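Local coordinates for FAD-dependent oxidoreductase (Actinomadura kijaniata, PDB 3M9V), which probably acts as a flavin-dependent oxidoreductase in the biosynthesis of the sugar D-kijanose and binds the nucleotide dTDP, at residues Met329-Arg332 and Gly333-Met337; Val270-Ala273 and Ala274-Ala278; Asn213-Leu217 and Gly218-Ser222; Val297-Ile300 and Asp301-Tyr305. All coordinates share one frame; numbering follows the deposited sequence.

Contact 1 of 4, residues Met329-Arg332 and Gly333-Met337; sequences MDER and GRQMM. With TYD (thymidine-5'-diphosphate), chain B.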
loop_
_atom_site.group_PDB
_atom_site.type_symbol
_atom_site.label_atom_id
_atom_site.label_comp_id
_atom_site.label_asym_id
_atom_site.label_seq_id
_atom_site.Cartn_x
_atom_site.Cartn_y
_atom_site.Cartn_z
ATOM N N MET A 329 24.587 -4.631 -29.488
ATOM C CA MET A 329 24.710 -3.451 -28.637
ATOM C C MET A 329 23.398 -2.741 -28.339
ATOM O O MET A 329 23.246 -2.138 -27.280
ATOM C CB MET A 329 25.711 -2.453 -29.226
ATOM C CG MET A 329 27.101 -3.021 -29.302
ATOM S SD MET A 329 27.876 -3.165 -27.684
ATOM C CE MET A 329 27.961 -1.397 -27.325
ATOM N N ASP A 330 22.445 -2.776 -29.262
ATOM C CA ASP A 330 21.121 -2.264 -28.945
ATOM C C ASP A 330 20.345 -3.062 -27.890
ATOM O O ASP A 330 19.826 -2.473 -26.941
ATOM C CB ASP A 330 20.317 -2.033 -30.213
ATOM C CG ASP A 330 20.912 -0.922 -31.045
ATOM O OD1 ASP A 330 21.291 0.122 -30.474
ATOM O OD2 ASP A 330 21.008 -1.081 -32.277
ATOM N N GLU A 331 20.289 -4.383 -28.031
ATOM C CA GLU A 331 19.746 -5.249 -26.985
ATOM C C GLU A 331 20.473 -5.035 -25.651
ATOM O O GLU A 331 19.852 -5.045 -24.584
ATOM C CB GLU A 331 19.856 -6.715 -27.426
ATOM C CG GLU A 331 18.797 -7.681 -26.905
ATOM C CD GLU A 331 17.425 -7.054 -26.696
ATOM O OE1 GLU A 331 16.870 -6.390 -27.602
ATOM O OE2 GLU A 331 16.883 -7.219 -25.584
ATOM N N ARG A 332 21.788 -4.839 -25.699
ATOM C CA ARG A 332 22.559 -4.629 -24.476
ATOM C C ARG A 332 22.088 -3.399 -23.691
ATOM O O ARG A 332 21.926 -3.486 -22.468
ATOM C CB ARG A 332 24.039 -4.492 -24.803
ATOM C CG ARG A 332 24.875 -3.965 -23.650
ATOM C CD ARG A 332 26.330 -4.177 -24.028
ATOM N NE ARG A 332 27.309 -3.739 -23.037
ATOM C CZ ARG A 332 27.797 -2.499 -22.958
ATOM N NH1 ARG A 332 28.722 -2.219 -22.054
ATOM N NH2 ARG A 332 27.382 -1.539 -23.775
ATOM N N GLY A 333 21.852 -2.293 -24.397
ATOM C CA GLY A 333 21.398 -1.015 -23.850
ATOM C C GLY A 333 19.958 -1.078 -23.363
ATOM O O GLY A 333 19.629 -0.538 -22.313
ATOM N N ARG A 334 19.070 -1.756 -24.083
ATOM C CA ARG A 334 17.705 -1.948 -23.589
ATOM C C ARG A 334 17.735 -2.790 -22.310
ATOM O O ARG A 334 17.043 -2.493 -21.348
ATOM C CB ARG A 334 16.821 -2.610 -24.652
ATOM C CG ARG A 334 16.387 -1.658 -25.772
ATOM C CD ARG A 334 15.361 -2.316 -26.678
ATOM N NE ARG A 334 16.015 -3.392 -27.416
ATOM C CZ ARG A 334 16.445 -3.253 -28.667
ATOM N NH1 ARG A 334 16.291 -2.092 -29.290
ATOM N NH2 ARG A 334 17.021 -4.266 -29.299
ATOM N N GLN A 335 18.572 -3.814 -22.249
ATOM C CA GLN A 335 18.539 -4.654 -21.069
ATOM C C GLN A 335 19.102 -3.892 -19.875
ATOM O O GLN A 335 18.568 -3.995 -18.783
ATOM C CB GLN A 335 19.321 -5.942 -21.331
ATOM C CG GLN A 335 18.412 -6.861 -22.115
ATOM C CD GLN A 335 18.995 -8.240 -22.270
ATOM O OE1 GLN A 335 19.614 -8.802 -21.363
ATOM N NE2 GLN A 335 18.776 -8.810 -23.450
ATOM N N MET A 336 20.177 -3.136 -20.069
ATOM C CA MET A 336 20.758 -2.402 -18.951
ATOM C C MET A 336 19.763 -1.392 -18.396
ATOM O O MET A 336 19.549 -1.335 -17.186
ATOM C CB MET A 336 22.068 -1.752 -19.363
ATOM C CG MET A 336 23.171 -2.799 -19.582
ATOM S SD MET A 336 24.753 -2.038 -20.035
ATOM C CE MET A 336 25.203 -1.177 -18.537
ATOM N N MET A 337 19.082 -0.677 -19.281
ATOM C CA MET A 337 18.124 0.328 -18.854
ATOM C C MET A 337 16.871 -0.251 -18.177
ATOM O O MET A 337 16.308 0.296 -17.229
ATOM C CB MET A 337 17.789 1.242 -20.041
ATOM C CG MET A 337 16.864 2.380 -19.651
ATOM S SD MET A 337 17.620 3.576 -18.504
ATOM C CE MET A 337 19.078 4.242 -19.284
HETATM P PA TYD B . 25.805 9.685 -20.928
HETATM O O1A TYD B . 26.278 11.122 -21.043
HETATM O O2A TYD B . 24.988 9.229 -19.732
HETATM O O3A TYD B . 25.038 9.273 -22.277
HETATM P PB TYD B . 24.460 10.468 -23.184
HETATM O O1B TYD B . 23.898 11.449 -22.171
HETATM O O2B TYD B . 23.403 9.681 -23.932
HETATM O O3B TYD B . 25.682 10.908 -23.970
HETATM O "O5'" TYD B . 27.016 8.646 -21.166
HETATM C "C5'" TYD B . 27.705 8.523 -22.408
HETATM C "C4'" TYD B . 29.001 7.935 -21.866
HETATM O "O4'" TYD B . 28.800 6.601 -21.415
HETATM C "C3'" TYD B . 30.144 7.889 -22.861
HETATM O "O3'" TYD B . 31.058 8.822 -22.281
HETATM C "C2'" TYD B . 30.764 6.514 -22.669
HETATM C "C1'" TYD B . 29.993 5.825 -21.548
HETATM N N1 TYD B . 29.615 4.460 -21.941
HETATM C C2 TYD B . 29.882 3.426 -21.146
HETATM O O2 TYD B . 30.476 3.625 -20.059
HETATM N N3 TYD B . 29.529 2.180 -21.532
HETATM C C4 TYD B . 28.892 1.964 -22.706
HETATM O O4 TYD B . 28.574 0.802 -23.035
HETATM C C5 TYD B . 28.612 3.031 -23.543
HETATM C C5M TYD B . 27.920 2.896 -24.873
HETATM C C6 TYD B . 28.994 4.295 -23.115
#

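Contact 2 of 4, residues Val270-Ala273 and Ala274-Ala278; sequences VAQA and AYDTA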
loop_
_atom_site.group_PDB
_atom_site.type_symbol
_atom_site.label_atom_id
_atom_site.label_comp_id
_atom_site.label_asym_id
_atom_site.label_seq_id
_atom_site.Cartn_x
_atom_site.Cartn_y
_atom_site.Cartn_z
ATOM N N VAL A 270 20.338 6.096 2.843
ATOM C CA VAL A 270 19.342 6.893 3.581
ATOM C C VAL A 270 18.336 6.021 4.338
ATOM O O VAL A 270 18.080 6.237 5.539
ATOM C CB VAL A 270 18.641 7.934 2.666
ATOM C CG1 VAL A 270 17.551 8.681 3.431
ATOM C CG2 VAL A 270 19.686 8.978 2.198
ATOM N N ALA A 271 17.765 5.026 3.658
ATOM C CA ALA A 271 16.866 4.125 4.375
ATOM C C ALA A 271 17.581 3.384 5.511
ATOM O O ALA A 271 17.002 3.121 6.567
ATOM C CB ALA A 271 16.241 3.116 3.383
ATOM N N GLN A 272 18.820 2.958 5.281
ATOM C CA GLN A 272 19.555 2.260 6.340
ATOM C C GLN A 272 19.753 3.157 7.573
ATOM O O GLN A 272 19.640 2.700 8.713
ATOM C CB GLN A 272 20.884 1.709 5.795
ATOM C CG GLN A 272 21.731 0.888 6.808
ATOM C CD GLN A 272 21.097 -0.456 7.085
ATOM O OE1 GLN A 272 20.945 -1.270 6.178
ATOM N NE2 GLN A 272 20.689 -0.686 8.320
ATOM N N ALA A 273 20.053 4.434 7.352
ATOM C CA ALA A 273 20.442 5.332 8.427
ATOM C C ALA A 273 19.144 5.638 9.176
ATOM O O ALA A 273 19.188 5.729 10.388
ATOM C CB ALA A 273 21.091 6.633 7.882
ATOM N N ALA A 274 18.004 5.739 8.492
ATOM C CA ALA A 274 16.728 5.902 9.189
ATOM C C ALA A 274 16.405 4.721 10.113
ATOM O O ALA A 274 16.058 4.873 11.281
ATOM C CB ALA A 274 15.570 6.141 8.181
ATOM N N TYR A 275 16.571 3.509 9.607
ATOM C CA TYR A 275 16.281 2.320 10.385
ATOM C C TYR A 275 17.202 2.263 11.615
ATOM O O TYR A 275 16.724 1.990 12.721
ATOM C CB TYR A 275 16.564 1.118 9.508
ATOM C CG TYR A 275 16.230 -0.221 10.122
ATOM C CD1 TYR A 275 15.074 -0.405 10.881
ATOM C CD2 TYR A 275 17.051 -1.311 9.933
ATOM C CE1 TYR A 275 14.762 -1.661 11.435
ATOM C CE2 TYR A 275 16.734 -2.569 10.450
ATOM C CZ TYR A 275 15.589 -2.739 11.171
ATOM O OH TYR A 275 15.337 -4.003 11.662
ATOM N N ASP A 276 18.500 2.504 11.397
ATOM C CA ASP A 276 19.495 2.460 12.470
ATOM C C ASP A 276 19.178 3.446 13.577
ATOM O O ASP A 276 19.349 3.124 14.752
ATOM C CB ASP A 276 20.875 2.837 11.939
ATOM C CG ASP A 276 21.474 1.723 11.119
ATOM O OD1 ASP A 276 20.942 0.599 11.092
ATOM O OD2 ASP A 276 22.449 2.016 10.424
ATOM N N THR A 277 18.750 4.641 13.186
ATOM C CA THR A 277 18.252 5.670 14.103
ATOM C C THR A 277 17.028 5.267 14.911
ATOM O O THR A 277 16.977 5.480 16.133
ATOM C CB THR A 277 17.911 6.970 13.340
ATOM O OG1 THR A 277 19.089 7.390 12.651
ATOM C CG2 THR A 277 17.545 8.078 14.296
ATOM N N ALA A 278 16.054 4.679 14.222
ATOM C CA ALA A 278 14.840 4.209 14.874
ATOM C C ALA A 278 15.141 3.101 15.875
ATOM O O ALA A 278 14.663 3.162 17.000
ATOM C CB ALA A 278 13.800 3.728 13.882
#

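Contact 3 of 4, residues Asn213-Leu217 and Gly218-Ser222; sequences NWDGL and GMRAS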
loop_
_atom_site.group_PDB
_atom_site.type_symbol
_atom_site.label_atom_id
_atom_site.label_comp_id
_atom_site.label_asym_id
_atom_site.label_seq_id
_atom_site.Cartn_x
_atom_site.Cartn_y
_atom_site.Cartn_z
ATOM N N ASN A 213 22.108 29.233 -6.781
ATOM C CA ASN A 213 20.656 29.291 -6.748
ATOM C C ASN A 213 19.977 27.977 -6.338
ATOM O O ASN A 213 18.804 27.786 -6.623
ATOM C CB ASN A 213 20.129 29.684 -8.129
ATOM C CG ASN A 213 20.344 28.593 -9.158
ATOM O OD1 ASN A 213 21.404 27.968 -9.241
ATOM N ND2 ASN A 213 19.319 28.350 -9.960
ATOM N N TRP A 214 20.674 27.064 -5.673
ATOM C CA TRP A 214 20.037 25.821 -5.252
ATOM C C TRP A 214 19.426 25.984 -3.869
ATOM O O TRP A 214 20.118 26.239 -2.890
ATOM C CB TRP A 214 21.037 24.655 -5.238
ATOM C CG TRP A 214 20.507 23.374 -4.652
ATOM C CD1 TRP A 214 21.016 22.715 -3.568
ATOM C CD2 TRP A 214 19.356 22.620 -5.076
ATOM N NE1 TRP A 214 20.261 21.607 -3.293
ATOM C CE2 TRP A 214 19.243 21.507 -4.202
ATOM C CE3 TRP A 214 18.414 22.781 -6.095
ATOM C CZ2 TRP A 214 18.229 20.551 -4.307
ATOM C CZ3 TRP A 214 17.408 21.813 -6.220
ATOM C CH2 TRP A 214 17.334 20.718 -5.331
ATOM N N ASP A 215 18.122 25.759 -3.789
ATOM C CA ASP A 215 17.397 25.900 -2.542
ATOM C C ASP A 215 16.457 24.700 -2.434
ATOM O O ASP A 215 15.277 24.856 -2.752
ATOM C CB ASP A 215 16.609 27.220 -2.559
ATOM C CG ASP A 215 16.156 27.625 -1.162
ATOM O OD1 ASP A 215 16.705 27.125 -0.154
ATOM O OD2 ASP A 215 15.194 28.408 -1.048
ATOM N N GLY A 216 16.959 23.550 -1.977
ATOM C CA GLY A 216 16.267 22.261 -2.116
ATOM C C GLY A 216 15.377 22.017 -0.906
ATOM O O GLY A 216 15.630 22.554 0.164
ATOM N N LEU A 217 14.344 21.197 -1.040
ATOM C CA LEU A 217 13.596 20.763 0.140
ATOM C C LEU A 217 14.595 19.862 0.876
ATOM O O LEU A 217 14.823 20.020 2.080
ATOM C CB LEU A 217 12.346 20.001 -0.306
ATOM C CG LEU A 217 11.622 19.182 0.778
ATOM C CD1 LEU A 217 11.129 19.999 1.977
ATOM C CD2 LEU A 217 10.545 18.335 0.131
ATOM N N GLY A 218 15.226 18.940 0.142
ATOM C CA GLY A 218 16.364 18.159 0.643
ATOM C C GLY A 218 17.575 18.225 -0.285
ATOM O O GLY A 218 17.564 19.023 -1.227
ATOM N N MET A 219 18.582 17.373 -0.058
ATOM C CA MET A 219 19.864 17.390 -0.782
ATOM C C MET A 219 20.405 18.832 -0.747
ATOM O O MET A 219 20.981 19.340 -1.719
ATOM C CB MET A 219 19.771 16.862 -2.227
ATOM C CG MET A 219 19.358 15.375 -2.386
ATOM S SD MET A 219 20.442 14.313 -1.368
ATOM C CE MET A 219 19.784 12.689 -1.756
ATOM N N ARG A 220 20.200 19.481 0.394
ATOM C CA ARG A 220 20.446 20.911 0.477
ATOM C C ARG A 220 21.908 21.294 0.299
ATOM O O ARG A 220 22.208 22.397 -0.171
ATOM C CB ARG A 220 19.789 21.529 1.717
ATOM C CG ARG A 220 18.291 21.659 1.531
ATOM C CD ARG A 220 17.625 22.191 2.813
ATOM N NE ARG A 220 18.203 23.478 3.189
ATOM C CZ ARG A 220 17.971 24.644 2.587
ATOM N NH1 ARG A 220 17.134 24.768 1.558
ATOM N NH2 ARG A 220 18.604 25.717 3.043
ATOM N N ALA A 221 22.796 20.368 0.634
ATOM C CA ALA A 221 24.225 20.643 0.607
ATOM C C ALA A 221 24.881 20.137 -0.670
ATOM O O ALA A 221 26.122 20.139 -0.750
ATOM C CB ALA A 221 24.942 20.025 1.810
ATOM N N SER A 222 24.092 19.703 -1.653
ATOM C CA SER A 222 24.675 18.962 -2.780
ATOM C C SER A 222 25.180 19.876 -3.890
ATOM O O SER A 222 25.769 19.411 -4.885
ATOM C CB SER A 222 23.671 17.971 -3.398
ATOM O OG SER A 222 22.529 18.667 -3.873
HETATM O O HOH W 1 19.883 24.190 -0.716
#

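Contact 4 of 4, residues Val297-Ile300 and Asp301-Tyr305; sequences VAEI and DSRLY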
loop_
_atom_site.group_PDB
_atom_site.type_symbol
_atom_site.label_atom_id
_atom_site.label_comp_id
_atom_site.label_asym_id
_atom_site.label_seq_id
_atom_site.Cartn_x
_atom_site.Cartn_y
_atom_site.Cartn_z
ATOM N N VAL A 297 8.895 -2.628 13.187
ATOM C CA VAL A 297 10.278 -3.053 13.117
ATOM C C VAL A 297 10.403 -4.262 12.186
ATOM O O VAL A 297 11.327 -4.309 11.370
ATOM C CB VAL A 297 10.837 -3.421 14.535
ATOM C CG1 VAL A 297 12.137 -4.211 14.372
ATOM C CG2 VAL A 297 11.056 -2.106 15.322
ATOM N N ALA A 298 9.502 -5.240 12.290
ATOM C CA ALA A 298 9.637 -6.442 11.467
ATOM C C ALA A 298 9.346 -6.000 10.019
ATOM O O ALA A 298 10.024 -6.443 9.099
ATOM C CB ALA A 298 8.649 -7.552 11.921
ATOM N N GLU A 299 8.372 -5.128 9.796
ATOM C CA GLU A 299 7.996 -4.763 8.426
ATOM C C GLU A 299 9.137 -3.995 7.754
ATOM O O GLU A 299 9.497 -4.259 6.603
ATOM C CB GLU A 299 6.722 -3.897 8.390
ATOM C CG GLU A 299 5.420 -4.604 8.789
ATOM C CD GLU A 299 4.812 -5.332 7.610
ATOM O OE1 GLU A 299 5.184 -5.005 6.446
ATOM O OE2 GLU A 299 3.988 -6.241 7.861
ATOM N N ILE A 300 9.694 -3.021 8.464
ATOM C CA ILE A 300 10.875 -2.324 7.986
ATOM C C ILE A 300 12.072 -3.207 7.709
ATOM O O ILE A 300 12.733 -3.078 6.674
ATOM C CB ILE A 300 11.301 -1.200 8.960
ATOM C CG1 ILE A 300 10.210 -0.132 8.999
ATOM C CG2 ILE A 300 12.709 -0.729 8.668
ATOM C CD1 ILE A 300 10.298 0.803 10.214
ATOM N N ASP A 301 12.357 -4.114 8.641
ATOM C CA ASP A 301 13.484 -5.026 8.459
ATOM C C ASP A 301 13.316 -5.783 7.140
ATOM O O ASP A 301 14.266 -6.029 6.390
ATOM C CB ASP A 301 13.479 -6.060 9.618
ATOM C CG ASP A 301 14.810 -6.762 9.764
ATOM O OD1 ASP A 301 15.792 -6.064 10.023
ATOM O OD2 ASP A 301 14.931 -7.983 9.608
ATOM N N SER A 302 12.096 -6.228 6.856
ATOM C CA SER A 302 11.894 -6.967 5.605
ATOM C C SER A 302 11.880 -6.056 4.359
ATOM O O SER A 302 12.450 -6.387 3.314
ATOM C CB SER A 302 10.576 -7.749 5.694
ATOM O OG SER A 302 10.193 -8.289 4.431
ATOM N N ARG A 303 11.258 -4.888 4.461
ATOM C CA ARG A 303 11.300 -3.897 3.369
ATOM C C ARG A 303 12.706 -3.406 3.010
ATOM O O ARG A 303 13.029 -3.247 1.840
ATOM C CB ARG A 303 10.425 -2.678 3.679
ATOM C CG ARG A 303 8.923 -2.955 3.430
ATOM C CD ARG A 303 7.973 -1.801 3.852
ATOM N NE ARG A 303 6.978 -1.694 2.793
ATOM C CZ ARG A 303 5.856 -2.407 2.725
ATOM N NH1 ARG A 303 5.534 -3.245 3.703
ATOM N NH2 ARG A 303 5.045 -2.277 1.681
ATOM N N LEU A 304 13.525 -3.124 4.016
ATOM C CA LEU A 304 14.928 -2.786 3.801
ATOM C C LEU A 304 15.682 -3.930 3.113
ATOM O O LEU A 304 16.466 -3.708 2.181
ATOM C CB LEU A 304 15.605 -2.472 5.129
ATOM C CG LEU A 304 17.091 -2.076 5.094
ATOM C CD1 LEU A 304 17.276 -0.807 4.237
ATOM C CD2 LEU A 304 17.508 -1.757 6.544
ATOM N N TYR A 305 15.443 -5.162 3.545
ATOM C CA TYR A 305 16.020 -6.317 2.842
ATOM C C TYR A 305 15.653 -6.359 1.346
ATOM O O TYR A 305 16.513 -6.569 0.479
ATOM C CB TYR A 305 15.544 -7.608 3.512
ATOM C CG TYR A 305 16.362 -8.784 3.056
ATOM C CD1 TYR A 305 17.491 -9.198 3.778
ATOM C CD2 TYR A 305 16.028 -9.446 1.882
ATOM C CE1 TYR A 305 18.278 -10.246 3.307
ATOM C CE2 TYR A 305 16.774 -10.532 1.456
ATOM C CZ TYR A 305 17.897 -10.921 2.165
ATOM O OH TYR A 305 18.662 -11.954 1.649
#

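Contact 1 of 4, residues Met329-Arg332 and Gly333-Met337
Glu-331 lies between Arg-334 and Gln-335, and each holds one of its carboxylate oxygens. Arg-334 grips OE1 side-on with two nitrogens. Arg-334 NH2 is 2.7 Å from Glu-331 OE1 in a salt bridge. Arg-334 NE adds a more bent bond of 3.1 Å to the same Glu-331 OE1. Both nitrogens come from one face of the carboxylate, and OE1 lies in the guanidinium plane. On the other oxygen, Gln-335 NE2 makes a nearly straight bond of 3.3 Å to the anti lone pair of Glu-331 OE2. The Glu-331 chain bends at chi2 (32°), which turns the carboxylate toward both partners.

These i to i+3 and i to i+4 pairs sit on the first turns of helix 329-362, in the C-terminal helical domain of the acyl-CoA dehydrogenase fold. Another flank of the same turns serves the nucleotide. The Arg-332 chain runs extended from CG to NE and carries its guanidinium to the thymine. NH2 of Arg-332 donates to O4 of the bound dTDP at 2.7 Å, and NH1 adds a weak bond to that oxygen. Met-336 runs alongside and puts SD over one face of this guanidinium.

Further out, the carbonyls of Leu-321 and Ser-322 take NE and NH1 of Arg-332, which fixes how the group is turned. The remaining nitrogen of Arg-334, NH1, makes a salt bridge to Asp-250, its stronger partner.

Contact 2 of 4, residues Val270-Ala273 and Ala274-Ala278
Gln-272 and Asp-276 meet through their side chains one turn apart on helix 264-283. The CB of Gln-272 leaves the helix pointing away from 274-278. CG then stands anti to the backbone N (chi1 -177°), and the bend at chi2 (72°) turns the amide back over the next turn. On the way CG of Gln-272 passes Asp-276 OD2 at 3.9 Å. At the tip, Gln-272 NE2 donates to Asp-276 OD1 at 3.1 Å. OD1 lies in the amide plane but is approached from above its own carboxylate. The same Gln-272 NE2 comes to 4.0 Å from CD2 of Tyr-275, at the edge of the ring. The other tip atom, OE1, accepts from Arg-308, so the amide is held at both ends. Asp-276 has a stronger partner in Arg-93, a salt bridge through OD2.

A second link follows one residue on. Thr-277 OG1 donates to Ala-273 O at 2.8 Å, and Thr-277 N reaches the same Ala-273 O at 3.0 Å. The two donors come from opposite faces of the carbonyl plane. The hydroxyl thus returns to the carbonyl one turn back, beside the helical N-H bond.

The alanines face neighbouring helices. Ala-274 lies against helices 329-362 and 372-379, Ala-273 against the latter, and Ala-271 against helix 291-323.

Contact 3 of 4, residues Asn213-Leu217 and Gly218-Ser222
Trp-214 and Arg-220 hold together the loop between strands 208-210 and 225-234 of the beta-rich middle domain. Trp-214 NE1 donates to Met-219 O at 2.9 Å. This oxygen lies close to the indole plane, but the nitrogen stands above the plane of the carbonyl. The indole has CG anti to its own backbone N (chi1 173°), which lays the ring across the second half of the loop. Gly-216 N sits over one ring face.

Met-219 O takes two further donors. Ser-222 OG reaches Met-219 O at 2.7 Å, and Ser-222 N also bonds to it. The same OG is hydrogen-bonded to Thr-224 OG1. The backbone bond closes a type I beta turn from Met-219 to Ser-222, so the indole is tied to the first residue of the turn. Ser-222 lies near Ser-173, a residue that binds FMN in this protein, although no flavin is bound to this chain here.

Arg-220 bends at chi3 (57°) and brings one nitrogen, NH1, back to the first half of the loop. NH1 of Arg-220 makes a salt bridge of 2.9 Å to Asp-215 OD1, on the anti side, tilted out of the carboxylate plane. NH1 of Arg-220 also binds Gly-216 O at 3.0 Å, in the carbonyl plane. Both acceptors lie in the guanidinium plane. A water joins the two halves again: it donates to Trp-214 O and to Arg-220 O and accepts from Gly-216 N. Arg-220 NE is taken by Asp-46 O. The loop also packs on the third subunit, where Asp-215 and Arg-220 touch Ala-369 of that subunit.

Contact 4 of 4, residues Val297-Ile300 and Asp301-Tyr305
Glu-299 and Arg-303 form an i to i+4 ion pair on helix 291-323. Arg-303 NH1 is 3.3 Å from Glu-299 OE1, a long salt bridge. The two side chains run alongside each other, and OE1 lies at the guanidinium edge, in its plane. A bend at chi2 (-85°) of Glu-299 helps turn the carboxylate toward the next turn. Each group has another charged partner. Glu-299 OE1 also meets Arg-349 of the second subunit, and Arg-303 NE meets Glu-353. Sharing OE1 between two arginines would probably keep the carboxylate charged.

The backbone bonds are regular. Arg-303 N reaches Glu-299 O at 2.8 Å, and Leu-304 N reaches Ile-300 O at 2.8 Å. Side-chain carbons also lie against the carbonyls of the turn before: Leu-304 CB is 3.3 Å from Ile-300 O, and Arg-303 CG is 3.5 Å from Glu-299 O.

Across the interface, Asp-301 OD2 pairs with Arg-338 of the second subunit, and Ser-302 OG bonds to Cys-342 O of that subunit. The helix lies between helices 264-283 and 329-362 of its own chain and the second subunit. Asp-301 OD1 meets Tyr-275 OH of helix 264-283. Ile-300 and Leu-304 pack on that helix, and Ile-300 also reaches helix 329-362.

How the contacts relate
Contacts 2 and 4 lie on consecutive helices and touch each other. Tyr-275 OH is 2.7 Å from Asp-301 OD1, a probable hydrogen bond, and the ring packs on Ile-300 and Leu-304. Both are largely buried. Contact 4 meets the second subunit far more, and through charge; contact 3 meets the third. Contact 2 relies on an amide and a hydroxyl bond within the helix and on alanines packed against other helices. Contact 1, on the helix after that of contact 4, is only partly buried and serves the nucleotide; their centres are about 32 Å apart. Contact 3 is a largely buried middle-domain loop, held by indole, arginine and water bonds, mostly to backbone atoms, with one salt bridge.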